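Local coordinates for crossover junction endodeoxyribonuclease Hjc (Sulfolobus solfataricus, PDB 4TKD), which cuts four-way DNA (Holliday) junctions with paired nicks in opposing strands, resolving recombination intermediates as a magnesium-dependent homodimeric endonuclease, at residues C[23-29]-C[41-47]; C[50-54]-C[77-83]; C[63-68]-C[108-114]; C[95-99]-C[118-122]. All coordinates share one frame. Residue numbers count along the deposited sequence, not the author numbering.

Contact 1. Residues C[23-29]-C[41-47]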
loop_
_atom_site.group_PDB
_atom_site.type_symbol
_atom_site.label_atom_id
_atom_site.label_comp_id
_atom_site.label_asym_id
_atom_site.label_seq_id
_atom_site.Cartn_x
_atom_site.Cartn_y
_atom_site.Cartn_z
ATOM N N GLY C 23 -4.176 -16.974 -14.912
ATOM C CA GLY C 23 -4.629 -17.731 -13.746
ATOM C C GLY C 23 -5.489 -16.987 -12.736
ATOM O O GLY C 23 -5.624 -17.440 -11.596
ATOM N N PHE C 24 -6.100 -15.860 -13.142
ATOM C CA PHE C 24 -6.976 -15.081 -12.266
ATOM C C PHE C 24 -8.423 -15.515 -12.397
ATOM O O PHE C 24 -8.870 -15.825 -13.504
ATOM C CB PHE C 24 -6.892 -13.566 -12.600
ATOM C CG PHE C 24 -5.662 -12.831 -12.115
ATOM C CD1 PHE C 24 -4.458 -12.932 -12.793
ATOM C CD2 PHE C 24 -5.717 -12.015 -10.996
ATOM C CE1 PHE C 24 -3.325 -12.247 -12.350
ATOM C CE2 PHE C 24 -4.575 -11.354 -10.534
ATOM C CZ PHE C 24 -3.384 -11.476 -11.214
ATOM N N ALA C 25 -9.166 -15.462 -11.266
ATOM C CA ALA C 25 -10.618 -15.655 -11.176
ATOM C C ALA C 25 -11.117 -14.227 -11.386
ATOM O O ALA C 25 -10.739 -13.318 -10.634
ATOM C CB ALA C 25 -11.023 -16.157 -9.791
ATOM N N VAL C 26 -11.825 -14.001 -12.497
ATOM C CA VAL C 26 -12.234 -12.659 -12.903
ATOM C C VAL C 26 -13.742 -12.531 -12.998
ATOM O O VAL C 26 -14.417 -13.396 -13.565
ATOM C CB VAL C 26 -11.539 -12.188 -14.221
ATOM C CG1 VAL C 26 -11.787 -10.710 -14.484
ATOM C CG2 VAL C 26 -10.041 -12.477 -14.211
ATOM N N VAL C 27 -14.251 -11.407 -12.475
ATOM C CA VAL C 27 -15.660 -11.071 -12.490
ATOM C C VAL C 27 -15.840 -9.622 -12.958
ATOM O O VAL C 27 -15.013 -8.764 -12.659
ATOM C CB VAL C 27 -16.346 -11.386 -11.116
ATOM C CG1 VAL C 27 -15.908 -10.437 -10.015
ATOM C CG2 VAL C 27 -17.853 -11.392 -11.228
ATOM N N ARG C 28 -16.935 -9.365 -13.677
ATOM C CA ARG C 28 -17.309 -8.037 -14.134
ATOM C C ARG C 28 -18.307 -7.443 -13.129
ATOM O O ARG C 28 -18.910 -8.172 -12.334
ATOM C CB ARG C 28 -17.937 -8.117 -15.524
ATOM C CG ARG C 28 -16.916 -8.299 -16.646
ATOM C CD ARG C 28 -17.601 -8.735 -17.932
ATOM N NE ARG C 28 -17.494 -7.726 -18.991
ATOM C CZ ARG C 28 -17.011 -7.958 -20.210
ATOM N NH1 ARG C 28 -16.586 -9.172 -20.545
ATOM N NH2 ARG C 28 -16.958 -6.980 -21.105
ATOM N N ALA C 29 -18.491 -6.137 -13.144
ATOM C CA ALA C 29 -19.471 -5.587 -12.221
ATOM C C ALA C 29 -20.864 -5.697 -12.869
ATOM O O ALA C 29 -20.978 -5.511 -14.083
ATOM C CB ALA C 29 -19.148 -4.147 -11.903
ATOM N N PRO C 41 -16.053 -1.652 -8.695
ATOM C CA PRO C 41 -15.126 -1.627 -9.858
ATOM C C PRO C 41 -15.585 -2.541 -11.012
ATOM O O PRO C 41 -16.156 -3.612 -10.766
ATOM C CB PRO C 41 -13.797 -2.092 -9.253
ATOM C CG PRO C 41 -13.929 -1.799 -7.779
ATOM C CD PRO C 41 -15.356 -2.071 -7.461
ATOM N N ASP C 42 -15.380 -2.090 -12.273
ATOM C CA ASP C 42 -15.761 -2.790 -13.514
ATOM C C ASP C 42 -15.235 -4.184 -13.593
ATOM O O ASP C 42 -15.947 -5.071 -14.061
ATOM C CB ASP C 42 -15.333 -2.004 -14.774
ATOM C CG ASP C 42 -16.061 -0.685 -14.909
ATOM O OD1 ASP C 42 -17.300 -0.671 -14.746
ATOM O OD2 ASP C 42 -15.396 0.332 -15.176
ATOM N N ILE C 43 -13.988 -4.382 -13.145
ATOM C CA ILE C 43 -13.333 -5.678 -13.179
ATOM C C ILE C 43 -12.718 -5.953 -11.831
ATOM O O ILE C 43 -11.992 -5.105 -11.281
ATOM C CB ILE C 43 -12.253 -5.744 -14.295
ATOM C CG1 ILE C 43 -12.833 -5.470 -15.708
ATOM C CG2 ILE C 43 -11.491 -7.086 -14.253
ATOM C CD1 ILE C 43 -11.758 -5.130 -16.792
ATOM N N ILE C 44 -13.004 -7.151 -11.309
ATOM C CA ILE C 44 -12.426 -7.633 -10.076
ATOM C C ILE C 44 -11.699 -8.905 -10.459
ATOM O O ILE C 44 -12.315 -9.832 -10.977
ATOM C CB ILE C 44 -13.473 -7.854 -8.951
ATOM C CG1 ILE C 44 -14.098 -6.527 -8.538
ATOM C CG2 ILE C 44 -12.841 -8.544 -7.733
ATOM C CD1 ILE C 44 -15.454 -6.674 -7.886
ATOM N N ALA C 45 -10.386 -8.922 -10.262
ATOM C CA ALA C 45 -9.573 -10.084 -10.589
ATOM C C ALA C 45 -8.891 -10.582 -9.333
ATOM O O ALA C 45 -8.318 -9.800 -8.580
ATOM C CB ALA C 45 -8.554 -9.737 -11.659
ATOM N N LEU C 46 -9.008 -11.875 -9.084
ATOM C CA LEU C 46 -8.475 -12.485 -7.875
ATOM C C LEU C 46 -7.570 -13.663 -8.196
ATOM O O LEU C 46 -7.906 -14.488 -9.049
ATOM C CB LEU C 46 -9.622 -12.974 -6.966
ATOM C CG LEU C 46 -10.846 -12.077 -6.794
ATOM C CD1 LEU C 46 -12.043 -12.887 -6.220
ATOM C CD2 LEU C 46 -10.502 -10.807 -5.961
ATOM N N LYS C 47 -6.439 -13.753 -7.496
ATOM C CA LYS C 47 -5.502 -14.857 -7.662
ATOM C C LYS C 47 -4.804 -15.108 -6.352
ATOM O O LYS C 47 -4.027 -14.275 -5.910
ATOM C CB LYS C 47 -4.485 -14.583 -8.789
ATOM C CG LYS C 47 -3.697 -15.820 -9.184
ATOM C CD LYS C 47 -2.653 -15.530 -10.243
ATOM C CE LYS C 47 -1.840 -16.768 -10.519
ATOM N NZ LYS C 47 -0.926 -16.589 -11.673
#
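Two antiparallel strands, 25-28 and 43-47, are joined here, and the ends of the pairing show how side chains reinforce a backbone match. Phe-24 and Lys-47 bury the largest areas, together at one end: the methylene CB of Lys-47 sits 3.8 Å from the centroid of the Phe-24 ring, a CH-pi contact over its face, while Phe-24 CD2 also meets Ala-45 CB at 3.7 Å. The lysine's NZ is hydrogen-bonded to the carbonyl of Lys-22. Farther along, Val-27 and Ile-44 form a hydrogen-bonded pair, with Val-27 N to Ile-44 O and Ile-44 N to Val-27 O both 2.9 Å, and Val-27 CG1 lies 3.7 Å from Ile-44 CB. At the far end Ala-29 N forms a hydrogen bond to Asp-42 O at 2.9 Å. Asp-42 and Ile-43 make a classic beta bulge opposite Ile-54; the carboxylate of Asp-42, hydrogen-bonded to Met-56 N, lies close to Glu-12 and Glu-55, the inferred magnesium site of the PD-(D/E)XK nuclease fold.

Contact 2. Residues C[50-54]-C[77-83]; sequences VIILI and FARKSGG
This is a buried strand-on-helix packing contact, in which the C-terminal end of helix 68-81 lies against the first half of strand 50-58. The short axes of 50-54 and 77-81 run 10.0 Å apart and almost exactly antiparallel, at 178°. Residues alternate along the extended strand, so Ile-51 and Leu-53 point toward the helix while Val-50 and Ile-52 point away and pack on helix 122-133. Both facing side chains are mt rotamers. Leu-53 makes the most contacts with the helix: its CD1 lies 3.6 Å from Ala-78 CA and 3.7 Å from Ser-81 OG, and its CD2 meets the edge of the Phe-77 ring at CE1, 3.9 Å away, with Phe-77 at chi1 t. Helix 68-81 lies in the connection between the parallel neighbours 50-58 and 84-90, a beta-alpha-beta crossover that also includes strand 64-66. Two glycines make the turn back into the sheet. Gly-82 leaves the helix at phi/psi 81/18, where positive phi favours glycine, and Gly-83 resumes an extended course at -87/167, its CA 3.4 Å from Ile-51 O; a CB there would clash with Ile-51 CG2. Ile-51 CD1 touches Ser-81 O at 3.3 Å. Ser-81, chi1 p, turns its OG back toward the helix, 2.9 Å from Phe-77 O and 3.1 Å from Ala-78 O. Ile-51 packs on Gly-49 of the second subunit and Ser-81 on Leu-46 of that subunit.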
loop_
_atom_site.group_PDB
_atom_site.type_symbol
_atom_site.label_atom_id
_atom_site.label_comp_id
_atom_site.label_asym_id
_atom_site.label_seq_id
_atom_site.Cartn_x
_atom_site.Cartn_y
_atom_site.Cartn_z
ATOM N N VAL C 50 -4.585 -12.346 -3.983
ATOM C CA VAL C 50 -4.229 -11.061 -4.601
ATOM C C VAL C 50 -5.469 -10.468 -5.288
ATOM O O VAL C 50 -6.060 -11.106 -6.161
ATOM C CB VAL C 50 -3.001 -11.133 -5.561
ATOM C CG1 VAL C 50 -2.754 -9.806 -6.281
ATOM C CG2 VAL C 50 -1.755 -11.640 -4.836
ATOM N N ILE C 51 -5.835 -9.229 -4.886
ATOM C CA ILE C 51 -7.014 -8.515 -5.373
ATOM C C ILE C 51 -6.592 -7.353 -6.253
ATOM O O ILE C 51 -5.870 -6.462 -5.812
ATOM C CB ILE C 51 -7.947 -8.067 -4.201
ATOM C CG1 ILE C 51 -8.309 -9.260 -3.262
ATOM C CG2 ILE C 51 -9.230 -7.386 -4.745
ATOM C CD1 ILE C 51 -8.695 -8.886 -1.835
ATOM N N ILE C 52 -7.061 -7.373 -7.508
ATOM C CA ILE C 52 -6.821 -6.325 -8.507
ATOM C C ILE C 52 -8.177 -5.841 -8.942
ATOM O O ILE C 52 -9.072 -6.649 -9.217
ATOM C CB ILE C 52 -5.969 -6.817 -9.704
ATOM C CG1 ILE C 52 -4.545 -7.188 -9.249
ATOM C CG2 ILE C 52 -6.024 -5.824 -10.932
ATOM C CD1 ILE C 52 -3.851 -8.005 -10.180
ATOM N N LEU C 53 -8.338 -4.532 -8.942
ATOM C CA LEU C 53 -9.590 -3.847 -9.235
ATOM C C LEU C 53 -9.348 -2.866 -10.367
ATOM O O LEU C 53 -8.434 -2.057 -10.281
ATOM C CB LEU C 53 -10.106 -3.104 -7.964
ATOM C CG LEU C 53 -10.203 -3.939 -6.680
ATOM C CD1 LEU C 53 -10.396 -3.074 -5.483
ATOM C CD2 LEU C 53 -11.307 -4.964 -6.780
ATOM N N ILE C 54 -10.168 -2.932 -11.411
ATOM C CA ILE C 54 -9.993 -2.057 -12.570
ATOM C C ILE C 54 -11.268 -1.302 -12.903
ATOM O O ILE C 54 -12.314 -1.917 -13.099
ATOM C CB ILE C 54 -9.455 -2.895 -13.788
ATOM C CG1 ILE C 54 -8.087 -3.553 -13.468
ATOM C CG2 ILE C 54 -9.349 -2.038 -15.058
ATOM C CD1 ILE C 54 -7.807 -4.821 -14.219
ATOM N N PHE C 77 -14.185 0.805 -1.737
ATOM C CA PHE C 77 -14.240 -0.637 -2.043
ATOM C C PHE C 77 -12.796 -1.176 -2.006
ATOM O O PHE C 77 -12.553 -2.175 -1.337
ATOM C CB PHE C 77 -14.865 -0.852 -3.444
ATOM C CG PHE C 77 -15.214 -2.269 -3.837
ATOM C CD1 PHE C 77 -14.239 -3.132 -4.333
ATOM C CD2 PHE C 77 -16.524 -2.736 -3.727
ATOM C CE1 PHE C 77 -14.563 -4.440 -4.700
ATOM C CE2 PHE C 77 -16.842 -4.053 -4.075
ATOM C CZ PHE C 77 -15.862 -4.893 -4.574
ATOM N N ALA C 78 -11.836 -0.473 -2.680
ATOM C CA ALA C 78 -10.407 -0.813 -2.711
ATOM C C ALA C 78 -9.771 -0.854 -1.332
ATOM O O ALA C 78 -9.002 -1.774 -1.049
ATOM C CB ALA C 78 -9.647 0.161 -3.595
ATOM N N ARG C 79 -10.076 0.158 -0.494
ATOM C CA ARG C 79 -9.534 0.279 0.855
ATOM C C ARG C 79 -10.038 -0.871 1.762
ATOM O O ARG C 79 -9.241 -1.494 2.478
ATOM C CB ARG C 79 -9.883 1.644 1.459
ATOM C CG ARG C 79 -9.324 1.849 2.876
ATOM C CD ARG C 79 -9.871 3.082 3.607
ATOM N NE ARG C 79 -11.333 3.080 3.758
ATOM C CZ ARG C 79 -12.007 2.369 4.655
ATOM N NH1 ARG C 79 -11.365 1.576 5.504
ATOM N NH2 ARG C 79 -13.329 2.433 4.701
ATOM N N LYS C 80 -11.350 -1.122 1.744
ATOM C CA LYS C 80 -11.991 -2.187 2.545
ATOM C C LYS C 80 -11.534 -3.563 2.129
ATOM O O LYS C 80 -11.239 -4.396 2.984
ATOM C CB LYS C 80 -13.515 -2.097 2.462
ATOM C CG LYS C 80 -14.081 -0.921 3.255
ATOM C CD LYS C 80 -15.532 -0.741 2.932
ATOM C CE LYS C 80 -16.124 0.347 3.778
ATOM N NZ LYS C 80 -17.459 0.734 3.269
ATOM N N SER C 81 -11.450 -3.806 0.817
ATOM C CA SER C 81 -11.027 -5.098 0.259
ATOM C C SER C 81 -9.539 -5.393 0.452
ATOM O O SER C 81 -9.158 -6.554 0.478
ATOM C CB SER C 81 -11.362 -5.160 -1.230
ATOM O OG SER C 81 -10.563 -4.238 -1.952
ATOM N N GLY C 82 -8.718 -4.350 0.509
ATOM C CA GLY C 82 -7.268 -4.468 0.572
ATOM C C GLY C 82 -6.693 -4.702 -0.812
ATOM O O GLY C 82 -5.548 -5.145 -0.937
ATOM N N GLY C 83 -7.486 -4.389 -1.844
ATOM C CA GLY C 83 -7.116 -4.562 -3.243
ATOM C C GLY C 83 -6.373 -3.395 -3.854
ATOM O O GLY C 83 -6.319 -2.308 -3.277
#

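Contact 3. Residues C[63-68]-C[108-114]; sequences KIYVRR and TGNYVAD
Residues 64-66 and 111-113 run as extended, antiparallel strands, their axes 4.8 Å apart at closest and 161° between directions. Ile-64 faces Ala-113 and Val-66 faces Tyr-111 as hydrogen-bonded pairs, with Tyr-65 and Val-112 as the non-hydrogen-bonded pair between them. Four backbone hydrogen bonds fix this register: Ile-64 N to Ala-113 O 3.2 Å, Ala-113 N to Ile-64 O 3.0 Å, Val-66 N to Tyr-111 O 2.8 Å and Tyr-111 N to Val-66 O 2.9 Å. Gly-109 turns at phi/psi 95/5, angles that call for glycine, and Arg-67 stands at the N-cap of the helix that follows. Asn-110 (chi1 m) accepts a hydrogen bond at OD1 from Arg-68 N, 2.9 Å away in the first turn of that helix, and Arg-68, with chi1 and chi2 both t, hydrogen-bonds through NH1 to Thr-108 O at 3.0 Å. On one face, Val-112 CG1 stands 3.5 Å from the centroid of the Tyr-65 ring (chi1 m, chi2 90°), a CH-pi contact nearly on the ring normal. At the other end of the pairing, Lys-63 NZ and Asp-114 OD1 form a 2.8 Å salt bridge, and Asp-114 also pairs with Arg-104. Tyr-65 itself is exposed, whereas Ile-64 and Val-66 pack on Leu-87 of strand 84-90, Val-66 and Tyr-111 on Ala-71 of helix 68-81, and strand 104-105 completes a small three-stranded antiparallel sheet.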
loop_
_atom_site.group_PDB
_atom_site.type_symbol
_atom_site.label_atom_id
_atom_site.label_comp_id
_atom_site.label_asym_id
_atom_site.label_seq_id
_atom_site.Cartn_x
_atom_site.Cartn_y
_atom_site.Cartn_z
ATOM N N LYS C 63 -7.293 14.237 -21.223
ATOM C CA LYS C 63 -7.381 13.741 -19.838
ATOM C C LYS C 63 -8.303 12.516 -19.623
ATOM O O LYS C 63 -8.804 11.932 -20.586
ATOM C CB LYS C 63 -7.840 14.889 -18.916
ATOM C CG LYS C 63 -6.785 15.947 -18.650
ATOM C CD LYS C 63 -7.291 16.983 -17.654
ATOM C CE LYS C 63 -6.252 18.030 -17.327
ATOM N NZ LYS C 63 -5.121 17.480 -16.533
ATOM N N ILE C 64 -8.483 12.115 -18.340
ATOM C CA ILE C 64 -9.379 11.051 -17.877
ATOM C C ILE C 64 -10.051 11.549 -16.598
ATOM O O ILE C 64 -9.371 11.806 -15.611
ATOM C CB ILE C 64 -8.722 9.649 -17.679
ATOM C CG1 ILE C 64 -7.973 9.165 -18.934
ATOM C CG2 ILE C 64 -9.785 8.629 -17.263
ATOM C CD1 ILE C 64 -6.885 8.127 -18.682
ATOM N N TYR C 65 -11.372 11.707 -16.635
ATOM C CA TYR C 65 -12.171 12.206 -15.522
ATOM C C TYR C 65 -13.004 11.106 -14.807
ATOM O O TYR C 65 -13.715 10.309 -15.439
ATOM C CB TYR C 65 -13.106 13.333 -15.997
ATOM C CG TYR C 65 -12.458 14.694 -16.136
ATOM C CD1 TYR C 65 -11.872 15.092 -17.336
ATOM C CD2 TYR C 65 -12.499 15.615 -15.096
ATOM C CE1 TYR C 65 -11.288 16.351 -17.476
ATOM C CE2 TYR C 65 -11.934 16.885 -15.229
ATOM C CZ TYR C 65 -11.324 17.247 -16.419
ATOM O OH TYR C 65 -10.762 18.501 -16.545
ATOM N N VAL C 66 -12.895 11.075 -13.477
ATOM C CA VAL C 66 -13.680 10.187 -12.626
ATOM C C VAL C 66 -14.470 11.100 -11.674
ATOM O O VAL C 66 -13.872 11.823 -10.892
ATOM C CB VAL C 66 -12.838 9.116 -11.872
ATOM C CG1 VAL C 66 -13.750 8.098 -11.202
ATOM C CG2 VAL C 66 -11.850 8.411 -12.802
ATOM N N ARG C 67 -15.806 11.103 -11.788
ATOM C CA ARG C 67 -16.700 11.903 -10.948
ATOM C C ARG C 67 -16.528 11.539 -9.471
ATOM O O ARG C 67 -16.361 10.367 -9.142
ATOM C CB ARG C 67 -18.179 11.735 -11.380
ATOM C CG ARG C 67 -18.735 12.868 -12.252
ATOM C CD ARG C 67 -19.422 13.961 -11.431
ATOM N NE ARG C 67 -20.008 14.989 -12.286
ATOM C CZ ARG C 67 -21.315 15.199 -12.432
ATOM N NH1 ARG C 67 -22.193 14.476 -11.746
ATOM N NH2 ARG C 67 -21.752 16.149 -13.248
ATOM N N ARG C 68 -16.557 12.555 -8.597
ATOM C CA ARG C 68 -16.421 12.444 -7.150
ATOM C C ARG C 68 -17.097 11.223 -6.493
ATOM O O ARG C 68 -16.423 10.472 -5.794
ATOM C CB ARG C 68 -16.884 13.753 -6.490
ATOM C CG ARG C 68 -17.016 13.689 -4.955
ATOM C CD ARG C 68 -17.385 15.019 -4.371
ATOM N NE ARG C 68 -18.828 15.242 -4.487
ATOM C CZ ARG C 68 -19.403 16.013 -5.402
ATOM N NH1 ARG C 68 -18.661 16.689 -6.274
ATOM N NH2 ARG C 68 -20.725 16.114 -5.453
ATOM N N THR C 108 -13.552 20.274 -6.756
ATOM C CA THR C 108 -14.885 19.722 -6.479
ATOM C C THR C 108 -14.866 18.243 -6.002
ATOM O O THR C 108 -15.922 17.673 -5.700
ATOM C CB THR C 108 -15.889 20.075 -7.639
ATOM O OG1 THR C 108 -16.975 19.142 -7.669
ATOM C CG2 THR C 108 -15.225 20.094 -9.032
ATOM N N GLY C 109 -13.678 17.648 -5.935
ATOM C CA GLY C 109 -13.524 16.264 -5.494
ATOM C C GLY C 109 -13.484 15.236 -6.610
ATOM O O GLY C 109 -13.446 14.035 -6.332
ATOM N N ASN C 110 -13.485 15.689 -7.877
ATOM C CA ASN C 110 -13.365 14.777 -9.016
ATOM C C ASN C 110 -11.914 14.377 -9.140
ATOM O O ASN C 110 -11.044 14.986 -8.516
ATOM C CB ASN C 110 -13.865 15.401 -10.324
ATOM C CG ASN C 110 -15.294 15.872 -10.290
ATOM O OD1 ASN C 110 -16.217 15.172 -9.846
ATOM N ND2 ASN C 110 -15.504 17.068 -10.799
ATOM N N TYR C 111 -11.655 13.342 -9.916
ATOM C CA TYR C 111 -10.318 12.810 -10.107
ATOM C C TYR C 111 -9.912 12.835 -11.552
ATOM O O TYR C 111 -10.705 12.476 -12.429
ATOM C CB TYR C 111 -10.212 11.397 -9.505
ATOM C CG TYR C 111 -10.120 11.406 -7.996
ATOM C CD1 TYR C 111 -11.243 11.645 -7.209
ATOM C CD2 TYR C 111 -8.902 11.210 -7.353
ATOM C CE1 TYR C 111 -11.163 11.674 -5.819
ATOM C CE2 TYR C 111 -8.808 11.237 -5.961
ATOM C CZ TYR C 111 -9.944 11.464 -5.199
ATOM O OH TYR C 111 -9.848 11.474 -3.830
ATOM N N VAL C 112 -8.658 13.269 -11.789
ATOM C CA VAL C 112 -8.079 13.391 -13.116
ATOM C C VAL C 112 -6.796 12.707 -13.271
ATOM O O VAL C 112 -5.939 12.781 -12.400
ATOM C CB VAL C 112 -7.946 14.817 -13.685
ATOM C CG1 VAL C 112 -8.917 15.041 -14.823
ATOM C CG2 VAL C 112 -8.051 15.891 -12.612
ATOM N N ALA C 113 -6.644 12.096 -14.438
ATOM C CA ALA C 113 -5.435 11.483 -14.946
ATOM C C ALA C 113 -4.972 12.473 -15.984
ATOM O O ALA C 113 -5.732 12.811 -16.897
ATOM C CB ALA C 113 -5.755 10.151 -15.615
ATOM N N ASP C 114 -3.765 12.997 -15.804
ATOM C CA ASP C 114 -3.115 13.937 -16.726
ATOM C C ASP C 114 -2.527 13.148 -17.926
ATOM O O ASP C 114 -2.740 11.934 -18.017
ATOM C CB ASP C 114 -2.002 14.716 -15.983
ATOM C CG ASP C 114 -2.381 16.107 -15.499
ATOM O OD1 ASP C 114 -3.381 16.229 -14.750
ATOM O OD2 ASP C 114 -1.632 17.064 -15.799
#

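Contact 4. Residues C[95-99]-C[118-122]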
loop_
_atom_site.group_PDB
_atom_site.type_symbol
_atom_site.label_atom_id
_atom_site.label_comp_id
_atom_site.label_asym_id
_atom_site.label_seq_id
_atom_site.Cartn_x
_atom_site.Cartn_y
_atom_site.Cartn_z
ATOM N N LEU C 95 -2.765 -2.096 -23.723
ATOM C CA LEU C 95 -3.536 -2.051 -22.486
ATOM C C LEU C 95 -2.710 -1.200 -21.518
ATOM O O LEU C 95 -1.541 -1.529 -21.270
ATOM C CB LEU C 95 -3.741 -3.474 -21.889
ATOM C CG LEU C 95 -4.521 -4.522 -22.704
ATOM C CD1 LEU C 95 -4.784 -5.769 -21.879
ATOM C CD2 LEU C 95 -5.845 -3.983 -23.189
ATOM N N LYS C 96 -3.257 -0.049 -21.078
ATOM C CA LYS C 96 -2.590 0.826 -20.104
ATOM C C LYS C 96 -3.454 0.965 -18.830
ATOM O O LYS C 96 -4.656 1.233 -18.917
ATOM C CB LYS C 96 -2.217 2.198 -20.697
ATOM C CG LYS C 96 -0.925 2.198 -21.514
ATOM C CD LYS C 96 -0.374 3.615 -21.715
ATOM C CE LYS C 96 1.027 3.608 -22.299
ATOM N NZ LYS C 96 1.780 4.854 -21.971
ATOM N N PHE C 97 -2.829 0.772 -17.661
ATOM C CA PHE C 97 -3.471 0.815 -16.364
ATOM C C PHE C 97 -2.806 1.883 -15.497
ATOM O O PHE C 97 -1.596 1.834 -15.267
ATOM C CB PHE C 97 -3.387 -0.565 -15.688
ATOM C CG PHE C 97 -3.952 -1.685 -16.511
ATOM C CD1 PHE C 97 -5.306 -2.007 -16.454
ATOM C CD2 PHE C 97 -3.143 -2.412 -17.360
ATOM C CE1 PHE C 97 -5.838 -3.010 -17.265
ATOM C CE2 PHE C 97 -3.674 -3.424 -18.157
ATOM C CZ PHE C 97 -5.018 -3.707 -18.115
ATOM N N ILE C 98 -3.603 2.840 -15.028
ATOM C CA ILE C 98 -3.131 3.927 -14.175
ATOM C C ILE C 98 -3.450 3.632 -12.712
ATOM O O ILE C 98 -4.629 3.535 -12.373
ATOM C CB ILE C 98 -3.659 5.313 -14.653
ATOM C CG1 ILE C 98 -3.128 5.626 -16.070
ATOM C CG2 ILE C 98 -3.289 6.429 -13.670
ATOM C CD1 ILE C 98 -3.982 6.614 -16.883
ATOM N N PRO C 99 -2.425 3.512 -11.823
ATOM C CA PRO C 99 -2.723 3.313 -10.386
ATOM C C PRO C 99 -3.558 4.486 -9.892
ATOM O O PRO C 99 -3.252 5.636 -10.215
ATOM C CB PRO C 99 -1.340 3.290 -9.719
ATOM C CG PRO C 99 -0.379 2.986 -10.840
ATOM C CD PRO C 99 -0.973 3.652 -12.052
ATOM N N GLU C 118 0.776 8.525 -18.178
ATOM C CA GLU C 118 1.319 7.213 -18.536
ATOM C C GLU C 118 1.301 6.190 -17.381
ATOM O O GLU C 118 1.764 6.491 -16.273
ATOM C CB GLU C 118 2.710 7.313 -19.209
ATOM C CG GLU C 118 3.731 8.223 -18.533
ATOM C CD GLU C 118 4.377 7.699 -17.264
ATOM O OE1 GLU C 118 4.132 8.292 -16.190
ATOM O OE2 GLU C 118 5.117 6.691 -17.341
ATOM N N GLY C 119 0.753 5.000 -17.650
ATOM C CA GLY C 119 0.629 3.949 -16.646
ATOM C C GLY C 119 1.426 2.679 -16.881
ATOM O O GLY C 119 2.514 2.707 -17.460
ATOM N N LEU C 120 0.879 1.556 -16.398
ATOM C CA LEU C 120 1.466 0.213 -16.495
ATOM C C LEU C 120 0.834 -0.558 -17.619
ATOM O O LEU C 120 -0.351 -0.387 -17.881
ATOM C CB LEU C 120 1.200 -0.568 -15.184
ATOM C CG LEU C 120 1.772 0.003 -13.882
ATOM C CD1 LEU C 120 1.026 -0.526 -12.691
ATOM C CD2 LEU C 120 3.256 -0.292 -13.753
ATOM N N ASP C 121 1.589 -1.452 -18.249
ATOM C CA ASP C 121 1.002 -2.361 -19.220
ATOM C C ASP C 121 0.502 -3.565 -18.381
ATOM O O ASP C 121 0.744 -3.593 -17.165
ATOM C CB ASP C 121 1.984 -2.739 -20.346
ATOM C CG ASP C 121 3.196 -3.590 -19.991
ATOM O OD1 ASP C 121 3.327 -3.992 -18.809
ATOM O OD2 ASP C 121 4.019 -3.861 -20.905
ATOM N N LEU C 122 -0.195 -4.538 -18.999
ATOM C CA LEU C 122 -0.744 -5.684 -18.264
ATOM C C LEU C 122 0.285 -6.510 -17.493
ATOM O O LEU C 122 0.043 -6.870 -16.343
ATOM C CB LEU C 122 -1.596 -6.579 -19.173
ATOM C CG LEU C 122 -2.346 -7.691 -18.447
ATOM C CD1 LEU C 122 -3.796 -7.336 -18.284
ATOM C CD2 LEU C 122 -2.102 -9.055 -19.105
#
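Phe-97 and Leu-122 form the apolar centre. Phe-97, its chi1 m, turns the end of its ring toward the start of helix 122-133, so that CZ lies 3.8 Å from Leu-122 CD1 and CE2 3.7 Å from Leu-122 CA. Leu-95 adds its CD1, 4.0 Å from Leu-122 CD1, and both Leu-95 and Phe-97 also touch Ile-15 of helix 10-21. A second apolar patch lies where Pro-99 CG meets Leu-120 CD1 at 4.2 Å, close to Phe-86. The principle at work is the use of an edge strand to hold an irregular segment: within this chain strand 97-99 is the outermost of the mixed sheet, and 118-122, no regular strand itself, joins it by a single antiparallel bridge. The hydrogen bonds Phe-97 N to Leu-120 O and Leu-120 N to Phe-97 O, each 2.7 Å, make that bridge, and Leu-95 O accepts a CA-H...O contact from Asp-121 CA at 3.4 Å. Next to the bridge Gly-119 packs its CA 3.4 Å from Phe-97 O, where a CB would clash. On the Leu-122 side of the bridge, Asp-121 is the N-cap of helix 122-133, its OD1 hydrogen-bonded to Asp-124 N. At the solvent edge, Lys-96 NZ comes 3.8 Å from CB of Glu-118, a poorly ordered residue that follows the unmodelled 116-117.

Contacts 1 and 2 are the buried pair: the first joins neighbouring strands of the mixed sheet, the second lays a helix end on the next strand, and Ala-45 N to Ile-52 O (2.8 Å) is a probable hydrogen bond from one to the other. Both also meet the second subunit. Contacts 3 and 4 are both only partly buried. Contact 4 works at the far edge of that sheet, touching contact 2 only through Ile-54 and Phe-97. Contact 3 belongs to a separate small sheet and reaches contact 4 where Ile-64 packs on Ile-98. Chemistry follows place: contact 2 has no hydrogen bond between its segments, contacts 1 and 4 pair backbones among apolar side chains, and contact 3 adds a salt bridge and side-chain hydrogen bonds.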